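Local atomic coordinates of leucine aminopeptidase (Fimbriiglobus ruber, PDB entry 7D1B), a protein that binds zinc and, as a member of the M28 peptidase family, probably acts as a glutaminyl cyclase that converts N-terminal glutamine into pyroglutamate. Residues Val177-Val182 with Gly332-Gln337; Ala160-Glu165 with Val324-Val329; Pro42-Phe47 with Trp260-Trp265. All coordinates share one frame; numbering follows the deposited sequence.

Interaction 1 (Val177-Val182 with Gly332-Gln337)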
# COMPACT_ATOMS: atom_id res chain seq x y z
N VAL A 177 -7.83 -3.87 17.87
CA VAL A 177 -6.47 -4.10 17.41
C VAL A 177 -5.77 -2.77 17.17
O VAL A 177 -6.41 -1.75 16.88
CB VAL A 177 -6.45 -4.96 16.13
CG1 VAL A 177 -6.92 -6.38 16.44
CG2 VAL A 177 -7.27 -4.33 15.02
N GLY A 178 -4.45 -2.77 17.27
CA GLY A 178 -3.70 -1.64 16.77
C GLY A 178 -3.78 -1.58 15.26
O GLY A 178 -4.03 -2.60 14.60
N VAL A 179 -3.55 -0.39 14.69
CA VAL A 179 -3.48 -0.26 13.23
C VAL A 179 -2.26 0.56 12.88
O VAL A 179 -2.15 1.72 13.31
CB VAL A 179 -4.75 0.37 12.63
CG1 VAL A 179 -4.62 0.48 11.11
CG2 VAL A 179 -5.97 -0.46 12.98
N ASP A 180 -1.35 -0.02 12.10
CA ASP A 180 -0.18 0.68 11.60
C ASP A 180 -0.33 0.88 10.10
O ASP A 180 -0.52 -0.09 9.35
CB ASP A 180 1.10 -0.09 11.90
CG ASP A 180 1.39 -0.12 13.37
OD1 ASP A 180 1.03 0.86 14.05
OD2 ASP A 180 1.94 -1.11 13.88
N PHE A 181 -0.27 2.14 9.66
CA PHE A 181 -0.14 2.47 8.25
C PHE A 181 1.35 2.42 7.94
O PHE A 181 2.13 3.15 8.56
CB PHE A 181 -0.64 3.89 7.99
CG PHE A 181 -2.13 4.10 8.11
CD1 PHE A 181 -3.02 3.07 8.44
CD2 PHE A 181 -2.66 5.37 7.88
CE1 PHE A 181 -4.41 3.32 8.51
CE2 PHE A 181 -4.03 5.61 7.95
CZ PHE A 181 -4.91 4.60 8.26
N VAL A 182 1.75 1.54 7.03
CA VAL A 182 3.17 1.36 6.74
C VAL A 182 3.39 1.70 5.27
O VAL A 182 2.75 1.12 4.38
CB VAL A 182 3.65 -0.07 7.06
CG1 VAL A 182 5.14 -0.21 6.74
CG2 VAL A 182 3.35 -0.41 8.53
N GLY A 332 -13.88 -1.75 7.82
CA GLY A 332 -14.72 -2.84 8.32
C GLY A 332 -13.90 -4.00 8.83
O GLY A 332 -14.18 -4.56 9.89
N TRP A 333 -12.86 -4.37 8.07
CA TRP A 333 -11.92 -5.40 8.49
C TRP A 333 -11.33 -5.08 9.87
O TRP A 333 -11.28 -5.94 10.75
CB TRP A 333 -10.83 -5.51 7.42
CG TRP A 333 -9.66 -6.39 7.77
CD1 TRP A 333 -9.68 -7.71 8.11
CD2 TRP A 333 -8.28 -5.99 7.76
NE1 TRP A 333 -8.39 -8.16 8.33
CE2 TRP A 333 -7.52 -7.12 8.12
CE3 TRP A 333 -7.62 -4.77 7.52
CZ2 TRP A 333 -6.12 -7.09 8.20
CZ3 TRP A 333 -6.23 -4.74 7.59
CH2 TRP A 333 -5.49 -5.89 7.94
N ILE A 334 -10.92 -3.83 10.07
CA ILE A 334 -10.39 -3.41 11.36
C ILE A 334 -11.43 -3.60 12.46
O ILE A 334 -11.14 -4.16 13.53
CB ILE A 334 -9.88 -1.97 11.28
CG1 ILE A 334 -8.60 -1.91 10.46
CG2 ILE A 334 -9.67 -1.37 12.67
CD1 ILE A 334 -8.30 -0.52 9.87
N GLN A 335 -12.65 -3.13 12.23
CA GLN A 335 -13.67 -3.12 13.27
C GLN A 335 -14.13 -4.51 13.66
O GLN A 335 -14.54 -4.70 14.80
CB GLN A 335 -14.87 -2.31 12.82
CG GLN A 335 -14.64 -0.82 12.76
CD GLN A 335 -15.78 -0.16 12.02
OE1 GLN A 335 -16.84 0.10 12.59
NE2 GLN A 335 -15.59 0.04 10.72
N ILE A 336 -14.11 -5.48 12.73
CA ILE A 336 -14.64 -6.80 13.06
C ILE A 336 -13.67 -7.66 13.86
O ILE A 336 -14.05 -8.72 14.35
CB ILE A 336 -15.19 -7.57 11.84
CG1 ILE A 336 -14.05 -7.97 10.89
CG2 ILE A 336 -16.30 -6.79 11.15
CD1 ILE A 336 -14.51 -8.83 9.73
N GLN A 337 -12.41 -7.24 14.00
CA GLN A 337 -11.47 -8.03 14.79
C GLN A 337 -11.92 -8.11 16.23
O GLN A 337 -12.31 -7.12 16.84
CB GLN A 337 -10.06 -7.43 14.75
CG GLN A 337 -9.50 -7.26 13.34
CD GLN A 337 -9.52 -8.55 12.55
OE1 GLN A 337 -8.92 -9.55 12.95
NE2 GLN A 337 -10.24 -8.56 11.43
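With chi1 at 180°, Val-179 puts its CG2 anti to the carbonyl carbon, and Ile-334, with chi1 -72°, swings CG1 beside its backbone N and CG2 anti to it, so that the two side chains meet tip to tip. Val-179 CG2 sits among the branches of the isoleucine, 3.8 Å from Ile-334 CG2 and 3.9 Å from Ile-334 CD1, while Val-179 CG1 reaches the same Ile-334 CD1 at 4.0 Å. Two residues earlier, Val-177 lies across the start of the Gln-337 side chain: its CG1 is 3.7 Å from Gln-337 CB, and its CG2 is 4.0 Å from Gln-337 CG. No hydrogen bond joins the two segments; valine methyls simply lie against aliphatic carbons. Beyond CG the glutamine chain bends, with chi2 -54°, and its amide turns back to the end of the helix it follows. Gln-337 NE2 donates to Trp-333 O over 2.9 Å in a nearly straight bond, tilted out of the carbonyl plane, while the acceptor stays close to the plane of the amide. The same NE2 is also bonded to Glu-258 OE1 of helix 253-266, which fixes the rotation of the group. Replacing Gln-337 by an alanine would keep CB against Val-177 but would probably leave Trp-333 O and Glu-258 OE1 without this shared donor and open a gap where CG packs. On the sheet side, Leu-125 of the adjoining strand 123-130 touches Val-177, Trp-333 and Gln-337. The end of the C-terminal helix 320-336 is thereby laid on one face of the central mixed sheet, over the start of strand 178-184, as in the alpha/beta/alpha sandwich of M28 peptidases.

Interaction 2 (Ala160-Glu165 with Val324-Val329)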
# COMPACT_ATOMS: atom_id res chain seq x y z
N ALA A 160 -0.92 5.64 -0.52
CA ALA A 160 -0.57 6.72 0.40
C ALA A 160 -1.71 7.72 0.54
O ALA A 160 -2.03 8.18 1.64
CB ALA A 160 0.72 7.41 -0.05
N ALA A 161 -2.34 8.07 -0.59
CA ALA A 161 -3.45 9.02 -0.57
C ALA A 161 -4.65 8.47 0.19
O ALA A 161 -5.32 9.20 0.92
CB ALA A 161 -3.82 9.41 -1.99
N LEU A 162 -4.94 7.17 0.02
CA LEU A 162 -6.04 6.60 0.78
C LEU A 162 -5.73 6.61 2.26
O LEU A 162 -6.61 6.89 3.07
CB LEU A 162 -6.38 5.19 0.28
CG LEU A 162 -7.55 4.52 1.04
CD1 LEU A 162 -8.83 5.38 1.00
CD2 LEU A 162 -7.84 3.15 0.46
N MET A 163 -4.47 6.35 2.64
CA MET A 163 -4.09 6.51 4.05
C MET A 163 -4.30 7.94 4.52
O MET A 163 -4.76 8.16 5.65
CB MET A 163 -2.63 6.11 4.26
CG MET A 163 -2.32 4.65 4.09
SD MET A 163 -0.55 4.45 4.15
CE MET A 163 -0.42 2.70 3.75
N MET A 164 -3.96 8.93 3.68
CA MET A 164 -4.21 10.32 4.06
C MET A 164 -5.70 10.56 4.31
O MET A 164 -6.06 11.24 5.27
CB MET A 164 -3.69 11.26 2.98
CG MET A 164 -2.17 11.30 2.88
SD MET A 164 -1.58 12.42 1.59
CE MET A 164 -1.78 13.99 2.43
N GLU A 165 -6.56 10.02 3.46
CA GLU A 165 -8.00 10.16 3.68
C GLU A 165 -8.42 9.45 4.97
O GLU A 165 -9.14 10.01 5.80
CB GLU A 165 -8.81 9.67 2.48
CG GLU A 165 -10.32 9.64 2.75
CD GLU A 165 -10.90 11.01 3.10
OE1 GLU A 165 -10.30 12.02 2.71
OE2 GLU A 165 -11.99 11.04 3.74
N VAL A 324 -13.01 5.18 -1.86
CA VAL A 324 -13.89 5.12 -0.70
C VAL A 324 -14.31 3.69 -0.42
O VAL A 324 -14.35 3.25 0.74
CB VAL A 324 -15.11 6.05 -0.90
CG1 VAL A 324 -16.23 5.71 0.09
CG2 VAL A 324 -14.69 7.52 -0.80
N ASP A 325 -14.65 2.93 -1.47
CA ASP A 325 -15.04 1.54 -1.28
C ASP A 325 -13.92 0.75 -0.60
O ASP A 325 -14.15 0.01 0.36
CB ASP A 325 -15.35 0.88 -2.62
CG ASP A 325 -16.73 1.16 -3.15
OD1 ASP A 325 -17.54 1.84 -2.50
OD2 ASP A 325 -16.99 0.69 -4.26
N VAL A 326 -12.69 0.88 -1.12
CA VAL A 326 -11.58 0.15 -0.51
C VAL A 326 -11.33 0.63 0.92
O VAL A 326 -11.10 -0.19 1.82
CB VAL A 326 -10.33 0.23 -1.41
CG1 VAL A 326 -9.11 -0.37 -0.72
CG2 VAL A 326 -10.61 -0.49 -2.74
N GLY A 327 -11.43 1.94 1.16
CA GLY A 327 -11.28 2.44 2.51
C GLY A 327 -12.30 1.87 3.47
O GLY A 327 -11.97 1.50 4.60
N ASN A 328 -13.56 1.77 3.04
CA ASN A 328 -14.58 1.21 3.91
C ASN A 328 -14.36 -0.26 4.15
O ASN A 328 -14.64 -0.74 5.25
CB ASN A 328 -15.95 1.51 3.34
CG ASN A 328 -16.44 2.89 3.76
OD1 ASN A 328 -16.27 3.30 4.92
ND2 ASN A 328 -17.10 3.57 2.86
N VAL A 329 -13.85 -1.00 3.16
CA VAL A 329 -13.52 -2.40 3.40
C VAL A 329 -12.43 -2.53 4.45
O VAL A 329 -12.52 -3.34 5.37
CB VAL A 329 -13.17 -3.11 2.08
CG1 VAL A 329 -12.62 -4.51 2.34
CG2 VAL A 329 -14.40 -3.16 1.19
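Glu-165 OE2 is held by two nitrogens, His-169 NE2 and the backbone N of Asp-50, about one helical turn beyond Leu-162, the residue that meets Val-326 and Gly-327. Its other oxygen, OE1, forms a salt bridge with Arg-53, so this buried carboxylate is met by three groups and would be expected to stay ionised. The contact between the helices is itself apolar and rests on one side chain. Leu-162 extends toward helix 320-336 because its CG stands anti to the backbone N (chi1 -180°), which brings both methyls to the other helix. Leu-162 CD2 lies 3.9 Å from Val-326 CG1, the two side chains crossing at about a right angle, and is equally near Gly-327 N. CD1 of Leu-162 also comes to the backbone, 4.1 Å from Gly-327 CA. A carbon in the beta position of Gly-327 would come tight against that methyl, at about 3.3 Å; with none there, the leucine lies directly on the helix backbone, and Leu-162 CA is 6.9 Å from Gly-327 CA. Around the pair, Met-163 turns to strand 178-184, touching Leu-183, whereas Ala-161 and Met-164 rest on helix 51-63. On the far helix, Val-329 packs against Leu-259 and Val-266, so helix 320-336 lies between helices 153-167 and 253-266.

Interaction 3 (Pro42-Phe47 with Trp260-Trp265)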
# COMPACT_ATOMS: atom_id res chain seq x y z
N PRO A 42 -20.86 -9.49 12.74
CA PRO A 42 -20.01 -8.66 13.61
C PRO A 42 -20.38 -7.19 13.44
O PRO A 42 -20.84 -6.76 12.38
CB PRO A 42 -18.59 -8.94 13.10
CG PRO A 42 -18.78 -9.39 11.68
CD PRO A 42 -20.08 -10.15 11.67
N ASP A 43 -20.17 -6.43 14.50
CA ASP A 43 -20.54 -5.02 14.49
C ASP A 43 -19.47 -4.22 13.76
O ASP A 43 -18.29 -4.25 14.15
CB ASP A 43 -20.70 -4.51 15.92
CG ASP A 43 -22.06 -4.84 16.52
OD1 ASP A 43 -23.05 -4.91 15.76
OD2 ASP A 43 -22.14 -5.01 17.75
N PHE A 44 -19.87 -3.49 12.72
CA PHE A 44 -19.00 -2.49 12.10
C PHE A 44 -19.88 -1.53 11.31
O PHE A 44 -21.03 -1.83 11.00
CB PHE A 44 -17.95 -3.12 11.20
CG PHE A 44 -18.47 -3.64 9.93
CD1 PHE A 44 -19.07 -4.89 9.87
CD2 PHE A 44 -18.34 -2.90 8.76
CE1 PHE A 44 -19.55 -5.38 8.67
CE2 PHE A 44 -18.81 -3.40 7.56
CZ PHE A 44 -19.41 -4.63 7.52
N LYS A 45 -19.30 -0.40 10.94
CA LYS A 45 -19.99 0.56 10.10
C LYS A 45 -19.04 1.11 9.04
O LYS A 45 -17.82 1.01 9.17
CB LYS A 45 -20.52 1.73 10.93
CG LYS A 45 -19.44 2.49 11.71
CD LYS A 45 -20.02 3.57 12.62
CE LYS A 45 -20.63 4.73 11.82
NZ LYS A 45 -19.57 5.54 11.14
N THR A 46 -19.61 1.69 8.00
CA THR A 46 -18.84 2.54 7.10
C THR A 46 -18.64 3.91 7.73
O THR A 46 -19.26 4.25 8.74
CB THR A 46 -19.55 2.69 5.76
OG1 THR A 46 -20.81 3.33 5.98
CG2 THR A 46 -19.75 1.33 5.07
N PHE A 47 -17.69 4.66 7.17
CA PHE A 47 -17.36 6.00 7.63
C PHE A 47 -17.52 6.98 6.48
O PHE A 47 -17.51 6.58 5.31
CB PHE A 47 -15.93 6.01 8.21
CG PHE A 47 -15.87 5.46 9.59
CD1 PHE A 47 -15.96 4.09 9.79
CD2 PHE A 47 -15.81 6.30 10.68
CE1 PHE A 47 -15.99 3.57 11.10
CE2 PHE A 47 -15.83 5.80 11.97
CZ PHE A 47 -15.94 4.43 12.18
N TRP A 260 -13.10 -10.02 1.78
CA TRP A 260 -14.11 -10.14 0.74
C TRP A 260 -15.52 -10.25 1.35
O TRP A 260 -16.48 -9.76 0.75
CB TRP A 260 -13.79 -11.32 -0.20
CG TRP A 260 -12.95 -10.95 -1.40
CD1 TRP A 260 -13.36 -10.98 -2.71
CD2 TRP A 260 -11.57 -10.52 -1.43
NE1 TRP A 260 -12.34 -10.59 -3.54
CE2 TRP A 260 -11.23 -10.31 -2.79
CE3 TRP A 260 -10.58 -10.33 -0.46
CZ2 TRP A 260 -9.95 -9.90 -3.20
CZ3 TRP A 260 -9.32 -9.90 -0.86
CH2 TRP A 260 -9.01 -9.69 -2.22
N ARG A 261 -15.65 -10.81 2.56
CA ARG A 261 -16.94 -10.79 3.25
C ARG A 261 -17.35 -9.36 3.56
O ARG A 261 -18.50 -8.95 3.30
CB ARG A 261 -16.83 -11.64 4.53
CG ARG A 261 -18.15 -11.83 5.26
CD ARG A 261 -18.00 -12.65 6.53
NE ARG A 261 -17.47 -13.98 6.20
CZ ARG A 261 -16.32 -14.50 6.65
NH1 ARG A 261 -15.58 -13.86 7.54
NH2 ARG A 261 -15.93 -15.69 6.19
N VAL A 262 -16.43 -8.57 4.13
CA VAL A 262 -16.74 -7.16 4.38
C VAL A 262 -17.11 -6.44 3.09
O VAL A 262 -18.06 -5.66 3.05
CB VAL A 262 -15.58 -6.48 5.12
CG1 VAL A 262 -15.77 -4.97 5.17
CG2 VAL A 262 -15.44 -7.03 6.53
N ALA A 263 -16.36 -6.69 2.00
CA ALA A 263 -16.67 -6.05 0.73
C ALA A 263 -18.09 -6.36 0.29
O ALA A 263 -18.78 -5.50 -0.28
CB ALA A 263 -15.67 -6.47 -0.34
N GLY A 264 -18.54 -7.60 0.50
CA GLY A 264 -19.91 -7.94 0.14
C GLY A 264 -20.92 -7.14 0.95
O GLY A 264 -21.92 -6.66 0.41
N TRP A 265 -20.64 -6.97 2.24
CA TRP A 265 -21.54 -6.21 3.10
C TRP A 265 -21.53 -4.71 2.82
O TRP A 265 -22.55 -4.06 2.98
CB TRP A 265 -21.15 -6.49 4.54
CG TRP A 265 -21.56 -7.86 5.01
CD1 TRP A 265 -22.62 -8.61 4.56
CD2 TRP A 265 -20.94 -8.63 6.03
NE1 TRP A 265 -22.69 -9.79 5.25
CE2 TRP A 265 -21.68 -9.83 6.17
CE3 TRP A 265 -19.82 -8.43 6.85
CZ2 TRP A 265 -21.35 -10.81 7.12
CZ3 TRP A 265 -19.50 -9.40 7.80
CH2 TRP A 265 -20.27 -10.58 7.92
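Pro-42 to Phe-47 run as an extended strand-like loop past helix 253-266, nearest where Phe-44 CA lies 9.3 Å from Val-262 CA, a separation that side chains bridge. Phe-44 crosses it: with chi1 73° its CG stands between the backbone N and the carbonyl carbon, and the ring is directed at the helix. The rim of this ring meets Trp-265, with Phe-44 CE1 3.6 Å from Trp-265 CE3 and Phe-44 CZ 3.9 Å from Trp-265 CB, the latter in the plane of the phenyl ring. Neither ring lies over the other; the phenyl and the six-membered ring of the indole meet rim to rim, their planes inclined by 34°. Further round the phenyl, Phe-44 CE2 reaches Val-262 CG1 at 4.2 Å, the two side chains sliding past each other in opposite directions. Pro-42 carries the contact outward along the indole, its CD 3.8 Å from Trp-265 CH2, the two side chains crossing at about a right angle. Within the helix, Arg-261 O lies 3.4 Å above one face of Trp-265, toward the rim. On the loop itself, Lys-45 NZ donates in the carbonyl plane to Thr-46 O over 2.7 Å and sits over the centre of one face of Phe-47. Between Pro-42-Phe-47 and Trp-260-Trp-265, then, no hydrogen bond sets direction: what joins them is apolar contact of aromatic rims, a proline ring and a valine methyl, which depends on shape, with a cation-pi contact from Lys-41 to Trp-265 added just before the segment.

How the interactions relate
Interactions 1 and 2 are buried and share helix 320-336, which rests on strand 178-184 near its end and on helix 153-167 further back; Phe-181 and Met-163 touch where the two contacts meet. Interaction 3 lies further out, only partly buried, and joins the N-terminal loop to helix 253-266. Its chemistry is aromatic and proline-based, whereas the inner two use branched aliphatic side chains with, in interaction 1, the aliphatic part of a glutamine and, in interaction 2, bare glycine backbone. Polar links tie the outer contact to the others: Gln-335 NE2 probably bonds to Lys-45 O, and Asn-328 OD1 to Phe-47 N, so the loop also runs along helix 320-336.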